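Local coordinates for protein putative invasin (Yersinia pseudotuberculosis IP 31758, PDB 5N40) that probably serves as a bacterial cell-surface adhesin of the invasin type, carrying a C-type lectin-like adhesion domain at the end of immunoglobulin-like domains, at residues N114-I119 / S228-M233; P295-Q300 / W305-V310. The protein carries 1 engineered substitution. All coordinates share one frame; numbering follows the deposited sequence.

Interaction 1 (N114-I119 / S228-M233)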
ATOM      1  N   ASN A 114       7.911   7.930   4.833  1.00 13.28           N
ATOM      2  CA  ASN A 114       7.432   8.120   6.197  1.00 13.85           C
ATOM      3  C   ASN A 114       6.236   7.206   6.377  1.00 17.45           C
ATOM      4  O   ASN A 114       5.358   7.161   5.508  1.00 17.59           O
ATOM      5  CB  ASN A 114       7.052   9.580   6.479  1.00 19.79           C
ATOM      6  CG  ASN A 114       6.820   9.850   7.963  1.00 18.32           C
ATOM      7  OD1 ASN A 114       6.174   9.067   8.664  1.00 17.31           O
ATOM      8  ND2 ASN A 114       7.365  10.961   8.448  1.00 30.54           N
ATOM      9  N   ALA A 115       6.199   6.487   7.497  1.00 14.97           N
ATOM     10  CA  ALA A 115       5.188   5.456   7.685  1.00 12.80           C
ATOM     11  C   ALA A 115       3.828   6.020   8.056  1.00 15.17           C
ATOM     12  O   ALA A 115       2.839   5.286   7.980  1.00 13.53           O
ATOM     13  CB  ALA A 115       5.627   4.462   8.761  1.00 15.00           C
ATOM     14  N   ARG A 116       3.752   7.294   8.444  1.00 12.91           N
ATOM     15  CA  ARG A 116       2.500   7.894   8.890  1.00 15.16           C
ATOM     16  C   ARG A 116       2.352   9.263   8.252  1.00 16.00           C
ATOM     17  O   ARG A 116       3.193  10.142   8.462  1.00 17.55           O
ATOM     18  CB  ARG A 116       2.453   8.011  10.415  1.00 14.26           C
ATOM     19  CG  ARG A 116       1.180   8.673  10.926  1.00 15.11           C
ATOM     20  CD  ARG A 116       1.140   8.757  12.434  1.00 16.99           C
ATOM     21  NE  ARG A 116      -0.054   9.476  12.847  1.00 14.72           N
ATOM     22  CZ  ARG A 116      -0.210  10.088  14.017  1.00 18.37           C
ATOM     23  NH1 ARG A 116       0.769  10.081  14.916  1.00 17.38           N
ATOM     24  NH2 ARG A 116      -1.345  10.719  14.274  1.00 16.27           N
ATOM     25  N   LYS A 117       1.284   9.441   7.481  1.00 14.52           N
ATOM     26  CA  LYS A 117       0.979  10.722   6.869  1.00 11.89           C
ATOM     27  C   LYS A 117      -0.511  10.984   7.049  1.00 10.56           C
ATOM     28  O   LYS A 117      -1.210  10.239   7.744  1.00 13.19           O
ATOM     29  CB  LYS A 117       1.399  10.746   5.391  1.00 10.99           C
ATOM     30  CG  LYS A 117       2.895  10.558   5.149  1.00 15.20           C
ATOM     31  CD  LYS A 117       3.261  10.867   3.691  1.00 13.02           C
ATOM     32  CE  LYS A 117       4.750  10.625   3.405  1.00 14.20           C
ATOM     33  NZ  LYS A 117       5.178  11.037   2.023  1.00 17.87           N
ATOM     34  N   ASN A 118      -0.989  12.063   6.442  1.00 12.65           N
ATOM     35  CA  ASN A 118      -2.388  12.454   6.518  1.00 12.50           C
ATOM     36  C   ASN A 118      -3.128  11.991   5.272  1.00 11.72           C
ATOM     37  O   ASN A 118      -2.567  11.962   4.173  1.00 13.11           O
ATOM     38  CB  ASN A 118      -2.538  13.973   6.647  1.00 13.65           C
ATOM     39  CG  ASN A 118      -1.754  14.542   7.808  1.00 13.10           C
ATOM     40  OD1 ASN A 118      -1.740  13.974   8.901  1.00 13.83           O
ATOM     41  ND2 ASN A 118      -1.081  15.671   7.574  1.00 13.82           N
ATOM     42  N   ILE A 119      -4.407  11.655   5.447  1.00 12.71           N
ATOM     43  CA  ILE A 119      -5.250  11.372   4.292  1.00 13.37           C
ATOM     44  C   ILE A 119      -5.151  12.536   3.320  1.00 18.32           C
ATOM     45  O   ILE A 119      -5.276  13.704   3.707  1.00 13.50           O
ATOM     46  CB  ILE A 119      -6.702  11.110   4.729  1.00 14.80           C
ATOM     47  CG1 ILE A 119      -6.803   9.753   5.426  1.00 14.16           C
ATOM     48  CG2 ILE A 119      -7.648  11.145   3.521  1.00 14.49           C
ATOM     49  CD1 ILE A 119      -8.171   9.459   6.028  1.00 17.44           C
ATOM     50  N   SER A 228      -8.958   7.229  19.690  1.00 14.80           N
ATOM     51  CA  SER A 228      -9.304   5.916  19.151  1.00 14.87           C
ATOM     52  C   SER A 228      -8.670   5.697  17.782  1.00 14.63           C
ATOM     53  O   SER A 228      -8.090   4.637  17.518  1.00 13.50           O
ATOM     54  CB  SER A 228     -10.824   5.773  19.063  1.00 16.38           C
ATOM     55  OG  SER A 228     -11.412   5.733  20.354  1.00 20.53           O
ATOM     56  N   MET A 229      -8.780   6.684  16.902  1.00 11.45           N
ATOM     57  CA  MET A 229      -8.257   6.608  15.548  1.00 11.54           C
ATOM     58  C   MET A 229      -6.961   7.397  15.428  1.00 15.25           C
ATOM     59  O   MET A 229      -6.596   8.194  16.300  1.00 14.89           O
ATOM     60  CB  MET A 229      -9.288   7.148  14.545  1.00 12.98           C
ATOM     61  CG  MET A 229     -10.732   6.750  14.826  1.00 14.50           C
ATOM     62  SD  MET A 229     -11.006   4.966  14.891  1.00 16.64           S
ATOM     63  CE  MET A 229     -10.657   4.514  13.203  1.00 15.48           C
ATOM     64  N   TRP A 230      -6.277   7.186  14.304  1.00 12.77           N
ATOM     65  CA  TRP A 230      -5.098   7.973  13.957  1.00 14.39           C
ATOM     66  C   TRP A 230      -5.549   9.254  13.260  1.00 12.20           C
ATOM     67  O   TRP A 230      -6.183   9.188  12.202  1.00 13.47           O
ATOM     68  CB  TRP A 230      -4.173   7.175  13.045  1.00 14.25           C
ATOM     69  CG  TRP A 230      -3.646   5.916  13.646  1.00 14.79           C
ATOM     70  CD1 TRP A 230      -4.178   4.659  13.538  1.00 15.18           C
ATOM     71  CD2 TRP A 230      -2.463   5.785  14.433  1.00 15.35           C
ATOM     72  NE1 TRP A 230      -3.396   3.758  14.217  1.00 15.82           N
ATOM     73  CE2 TRP A 230      -2.337   4.424  14.777  1.00 14.96           C
ATOM     74  CE3 TRP A 230      -1.500   6.691  14.889  1.00 18.14           C
ATOM     75  CZ2 TRP A 230      -1.286   3.950  15.556  1.00 19.49           C
ATOM     76  CZ3 TRP A 230      -0.456   6.218  15.657  1.00 18.88           C
ATOM     77  CH2 TRP A 230      -0.358   4.862  15.985  1.00 19.08           C
ATOM     78  N   GLY A 231      -5.202  10.420  13.825  1.00 11.65           N
ATOM     79  CA  GLY A 231      -5.766  11.673  13.358  1.00  8.73           C
ATOM     80  C   GLY A 231      -4.760  12.810  13.325  1.00 14.13           C
ATOM     81  O   GLY A 231      -3.657  12.709  13.865  1.00 14.42           O
ATOM     82  N   ASN A 232      -5.171  13.909  12.677  1.00 16.08           N
ATOM     83  CA  ASN A 232      -4.375  15.136  12.638  1.00 12.60           C
ATOM     84  C   ASN A 232      -5.259  16.361  12.816  1.00 14.07           C
ATOM     85  O   ASN A 232      -5.053  17.390  12.168  1.00 14.19           O
ATOM     86  CB  ASN A 232      -3.591  15.255  11.329  1.00 12.13           C
ATOM     87  CG  ASN A 232      -4.494  15.442  10.127  1.00 13.90           C
ATOM     88  OD1 ASN A 232      -5.534  14.791  10.016  1.00 16.16           O
ATOM     89  ND2 ASN A 232      -4.109  16.340   9.219  1.00 13.79           N
ATOM     90  N   MET A 233      -6.244  16.276  13.705  1.00 12.56           N
ATOM     91  CA  MET A 233      -7.147  17.397  13.934  1.00 13.08           C
ATOM     92  C   MET A 233      -6.352  18.639  14.324  1.00 14.26           C
ATOM     93  O   MET A 233      -5.342  18.553  15.023  1.00 13.66           O
ATOM     94  CB  MET A 233      -8.147  17.043  15.035  1.00 13.50           C
ATOM     95  CG  MET A 233      -9.161  18.124  15.360  1.00 12.09           C
ATOM     96  SD  MET A 233     -10.206  17.678  16.754  1.00 14.09           S
ATOM     97  CE  MET A 233     -10.959  16.193  16.083  1.00 13.25           C
TER
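Arg116 NH2 lies 3.1 Å from Gly231 O, which sits at the edge of the guanidinium, near its plane, and the same nitrogen forms a salt bridge with Asp223 OD1. Arg116 NE bonds to Asn217 OD1, so the group is held at more than one nitrogen and its rotation should be restricted. Arginine suits this place because its long arm, extended from CG to NE with CG anti to the backbone N (chi1 178°), carries several donors to the other segment. One face of the guanidinium receives Trp230 edge-on: CE3 stands 3.7 Å above the plane, over its centre, with the two planes 67° apart. The steep angle makes this an edge contact, not a flat stack. Farther along, the amides of Asn118 and Asn232 lie almost flat against each other, 23° between planes, and Asn118 OD1 comes within 3.3 Å of Asn232 CB. That oxygen takes its hydrogen bond from Asn217 ND2. Ahead of the strand, Asn114 OD1 accepts from Arg116 N at 3.0 Å, closing an Asx turn. With strand 116-118 at the border of its sheet, the contact is a polar interdomain junction, joining an immunoglobulin-like domain to the C-type lectin-like adhesion domain.

Interaction 2 (P295-Q300 / W305-V310)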
ATOM      1  N   PRO A 295     -16.467  28.062   6.791  1.00 17.76           N
ATOM      2  CA  PRO A 295     -17.933  27.993   6.801  1.00 18.14           C
ATOM      3  C   PRO A 295     -18.438  26.677   6.216  1.00 16.68           C
ATOM      4  O   PRO A 295     -17.669  25.836   5.756  1.00 16.93           O
ATOM      5  CB  PRO A 295     -18.326  29.188   5.933  1.00 18.36           C
ATOM      6  CG  PRO A 295     -17.238  29.264   4.916  1.00 18.39           C
ATOM      7  CD  PRO A 295     -15.966  28.811   5.623  1.00 17.77           C
ATOM      8  N   LEU A 296     -19.764  26.504   6.246  1.00 17.24           N
ATOM      9  CA  LEU A 296     -20.415  25.375   5.570  1.00 16.47           C
ATOM     10  C   LEU A 296     -19.915  24.034   6.111  1.00 17.01           C
ATOM     11  O   LEU A 296     -19.731  23.070   5.364  1.00 20.86           O
ATOM     12  CB  LEU A 296     -20.203  25.458   4.056  1.00 16.00           C
ATOM     13  CG  LEU A 296     -20.371  26.845   3.442  1.00 16.81           C
ATOM     14  CD1 LEU A 296     -20.013  26.805   1.981  1.00 18.46           C
ATOM     15  CD2 LEU A 296     -21.788  27.381   3.641  1.00 17.20           C
ATOM     16  N   ASN A 297     -19.715  23.977   7.428  1.00 17.34           N
ATOM     17  CA  ASN A 297     -19.226  22.807   8.157  1.00 18.28           C
ATOM     18  C   ASN A 297     -17.765  22.486   7.866  1.00 20.99           C
ATOM     19  O   ASN A 297     -17.306  21.361   8.136  1.00 17.55           O
ATOM     20  CB  ASN A 297     -20.080  21.567   7.890  1.00 24.56           C
ATOM     21  CG  ASN A 297     -20.002  20.573   9.023  1.00 24.01           C
ATOM     22  OD1 ASN A 297     -19.859  20.961  10.180  1.00 19.00           O
ATOM     23  ND2 ASN A 297     -20.081  19.287   8.700  1.00 23.60           N
ATOM     24  N   GLN A 298     -17.008  23.441   7.332  1.00 18.28           N
ATOM     25  CA  GLN A 298     -15.578  23.229   7.181  1.00 18.64           C
ATOM     26  C   GLN A 298     -14.844  23.287   8.514  1.00 14.65           C
ATOM     27  O   GLN A 298     -13.675  22.892   8.575  1.00 17.02           O
ATOM     28  CB  GLN A 298     -15.013  24.239   6.177  1.00 18.36           C
ATOM     29  CG  GLN A 298     -15.398  23.875   4.739  1.00 17.80           C
ATOM     30  CD  GLN A 298     -14.915  24.853   3.697  1.00 21.55           C
ATOM     31  OE1 GLN A 298     -14.043  24.531   2.886  1.00 25.91           O
ATOM     32  NE2 GLN A 298     -15.500  26.046   3.686  1.00 20.13           N
ATOM     33  N   ILE A 299     -15.503  23.716   9.591  1.00 17.45           N
ATOM     34  CA  ILE A 299     -14.940  23.483  10.916  1.00 15.39           C
ATOM     35  C   ILE A 299     -14.686  21.994  11.102  1.00 12.23           C
ATOM     36  O   ILE A 299     -13.701  21.598  11.737  1.00 15.23           O
ATOM     37  CB  ILE A 299     -15.871  24.055  12.003  1.00 14.20           C
ATOM     38  CG1 ILE A 299     -15.839  25.597  11.978  1.00 18.43           C
ATOM     39  CG2 ILE A 299     -15.494  23.544  13.388  1.00 13.48           C
ATOM     40  CD1 ILE A 299     -14.512  26.207  12.402  1.00 15.50           C
ATOM     41  N   GLN A 300     -15.537  21.152  10.518  1.00 16.44           N
ATOM     42  CA  GLN A 300     -15.343  19.706  10.537  1.00 15.37           C
ATOM     43  C   GLN A 300     -14.495  19.212   9.365  1.00 16.81           C
ATOM     44  O   GLN A 300     -13.540  18.449   9.564  1.00 17.88           O
ATOM     45  CB  GLN A 300     -16.703  18.996  10.538  1.00 16.57           C
ATOM     46  CG  GLN A 300     -16.606  17.465  10.668  1.00 18.30           C
ATOM     47  CD  GLN A 300     -17.865  16.751  10.192  1.00 29.82           C
ATOM     48  OE1 GLN A 300     -18.973  17.062  10.621  1.00 27.88           O
ATOM     49  NE2 GLN A 300     -17.692  15.785   9.297  1.00 34.85           N
ATOM     50  N   TRP A 305     -12.883  19.471  13.633  1.00 13.22           N
ATOM     51  CA  TRP A 305     -13.572  19.576  14.920  1.00 13.21           C
ATOM     52  C   TRP A 305     -14.997  19.026  14.813  1.00 15.42           C
ATOM     53  O   TRP A 305     -15.644  19.182  13.775  1.00 16.05           O
ATOM     54  CB  TRP A 305     -13.623  21.023  15.406  1.00 15.07           C
ATOM     55  CG  TRP A 305     -12.292  21.613  15.702  1.00 13.16           C
ATOM     56  CD1 TRP A 305     -11.077  21.103  15.366  1.00 13.19           C
ATOM     57  CD2 TRP A 305     -12.035  22.846  16.386  1.00 12.57           C
ATOM     58  NE1 TRP A 305     -10.076  21.934  15.805  1.00 13.77           N
ATOM     59  CE2 TRP A 305     -10.639  23.015  16.431  1.00 17.07           C
ATOM     60  CE3 TRP A 305     -12.852  23.816  16.966  1.00 14.65           C
ATOM     61  CZ2 TRP A 305     -10.037  24.115  17.039  1.00 15.34           C
ATOM     62  CZ3 TRP A 305     -12.251  24.918  17.566  1.00 13.08           C
ATOM     63  CH2 TRP A 305     -10.861  25.054  17.598  1.00 16.26           C
ATOM     64  N   PRO A 306     -15.509  18.376  15.864  1.00 14.96           N
ATOM     65  CA  PRO A 306     -16.873  17.818  15.814  1.00 17.17           C
ATOM     66  C   PRO A 306     -17.915  18.919  15.940  1.00 15.51           C
ATOM     67  O   PRO A 306     -17.877  19.714  16.885  1.00 19.37           O
ATOM     68  CB  PRO A 306     -16.914  16.879  17.023  1.00 16.85           C
ATOM     69  CG  PRO A 306     -15.947  17.493  17.985  1.00 17.24           C
ATOM     70  CD  PRO A 306     -14.848  18.085  17.149  1.00 15.64           C
ATOM     71  N   THR A 307     -18.879  18.935  15.017  1.00 16.20           N
ATOM     72  CA  THR A 307     -19.808  20.059  14.915  1.00 18.30           C
ATOM     73  C   THR A 307     -21.276  19.678  15.093  1.00 21.09           C
ATOM     74  O   THR A 307     -22.144  20.547  14.942  1.00 21.03           O
ATOM     75  CB  THR A 307     -19.638  20.768  13.567  1.00 16.77           C
ATOM     76  OG1 THR A 307     -19.875  19.842  12.503  1.00 16.68           O
ATOM     77  CG2 THR A 307     -18.249  21.374  13.440  1.00 18.47           C
ATOM     78  N   MET A 308     -21.592  18.421  15.409  1.00 20.56           N
ATOM     79  CA  MET A 308     -23.000  18.060  15.582  1.00 23.79           C
ATOM     80  C   MET A 308     -23.610  18.714  16.818  1.00 26.12           C
ATOM     81  O   MET A 308     -24.831  18.902  16.874  1.00 31.71           O
ATOM     82  CB  MET A 308     -23.162  16.541  15.669  1.00 24.79           C
ATOM     83  CG  MET A 308     -23.009  15.830  14.337  1.00 38.98           C
ATOM     84  SD  MET A 308     -23.232  14.041  14.487  1.00 65.83           S
ATOM     85  CE  MET A 308     -23.286  13.553  12.763  1.00 63.35           C
ATOM     86  N   GLN A 309     -22.795  19.069  17.808  1.00 22.22           N
ATOM     87  CA  GLN A 309     -23.281  19.683  19.034  1.00 23.51           C
ATOM     88  C   GLN A 309     -22.698  21.083  19.171  1.00 22.08           C
ATOM     89  O   GLN A 309     -21.594  21.369  18.694  1.00 21.35           O
ATOM     90  CB  GLN A 309     -22.927  18.845  20.271  1.00 25.84           C
ATOM     91  CG  GLN A 309     -23.290  17.363  20.155  1.00 35.36           C
ATOM     92  CD  GLN A 309     -24.753  17.128  19.791  1.00 44.49           C
ATOM     93  OE1 GLN A 309     -25.604  18.005  19.964  1.00 47.63           O
ATOM     94  NE2 GLN A 309     -25.048  15.934  19.280  1.00 36.66           N
ATOM     95  N   VAL A 310     -23.453  21.955  19.834  1.00 23.06           N
ATOM     96  CA  VAL A 310     -23.104  23.369  19.858  1.00 18.22           C
ATOM     97  C   VAL A 310     -21.893  23.611  20.752  1.00 19.49           C
ATOM     98  O   VAL A 310     -21.511  22.780  21.587  1.00 18.47           O
ATOM     99  CB  VAL A 310     -24.309  24.211  20.307  1.00 17.86           C
ATOM    100  CG1 VAL A 310     -25.490  23.942  19.390  1.00 18.91           C
ATOM    101  CG2 VAL A 310     -24.672  23.912  21.768  1.00 20.94           C
TER
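Thr307 points its CB toward the turn and short helix of 295-300, and CB itself comes 3.4 Å from Asn297 OD1. At the branch, OG1 donates to that same oxygen over 2.6 Å, arriving in the carbonyl plane on a lone pair. With chi1 at 59°, OG1 lies between the backbone N and the carbonyl carbon, which turns the methyl CG2 to meet Ile299 CG2 at 3.5 Å. Threonine thus serves both sides of the contact, one polar and one apolar. Asn297 is itself steadied, since its ND2 donates to Gln300 OE1 at 3.1 Å, from well above the plane of the Gln300 side-chain carbonyl. Asparagine also tolerates the positive phi required in the type I' turn from Pro295 to Gln298; although it sits at the N-cap of the helix, its side chain makes no capping bond there. On the backbone, Trp305 N bonds to Ile299 O at 3.0 Å, while Gln300 CA and Trp305 O form a CA-H...O contact. Ile299 CG2 also packs on Trp305 CB, extending the apolar side. The whole is a short one-turn helix entered by a beta turn and held by the chain returning past it, within the loop-rich part of a C-type lectin-like fold.

In the fold
From the N terminus the chain first builds one beta domain, then reaches 114-119. Interaction 1 closes a long loop: the 108 residues up to 228-233 contain most of the next, immunoglobulin-like domain, and the contact brings the start of the adhesion domain against that domain's edge strand. Interaction 2 comes later and is local, with only four residues between 295-300 and 305-310; the two loops therefore follow in series, neither nested nor crossed. Their centres are 20 Å apart, yet they touch, since Met233 CG packs 3.5 Å from Trp305 CD1; Trp305 NE1 also donates to Ala234 O, just past 228-233. The interdomain junction is thus continuous with the interior of the adhesion domain.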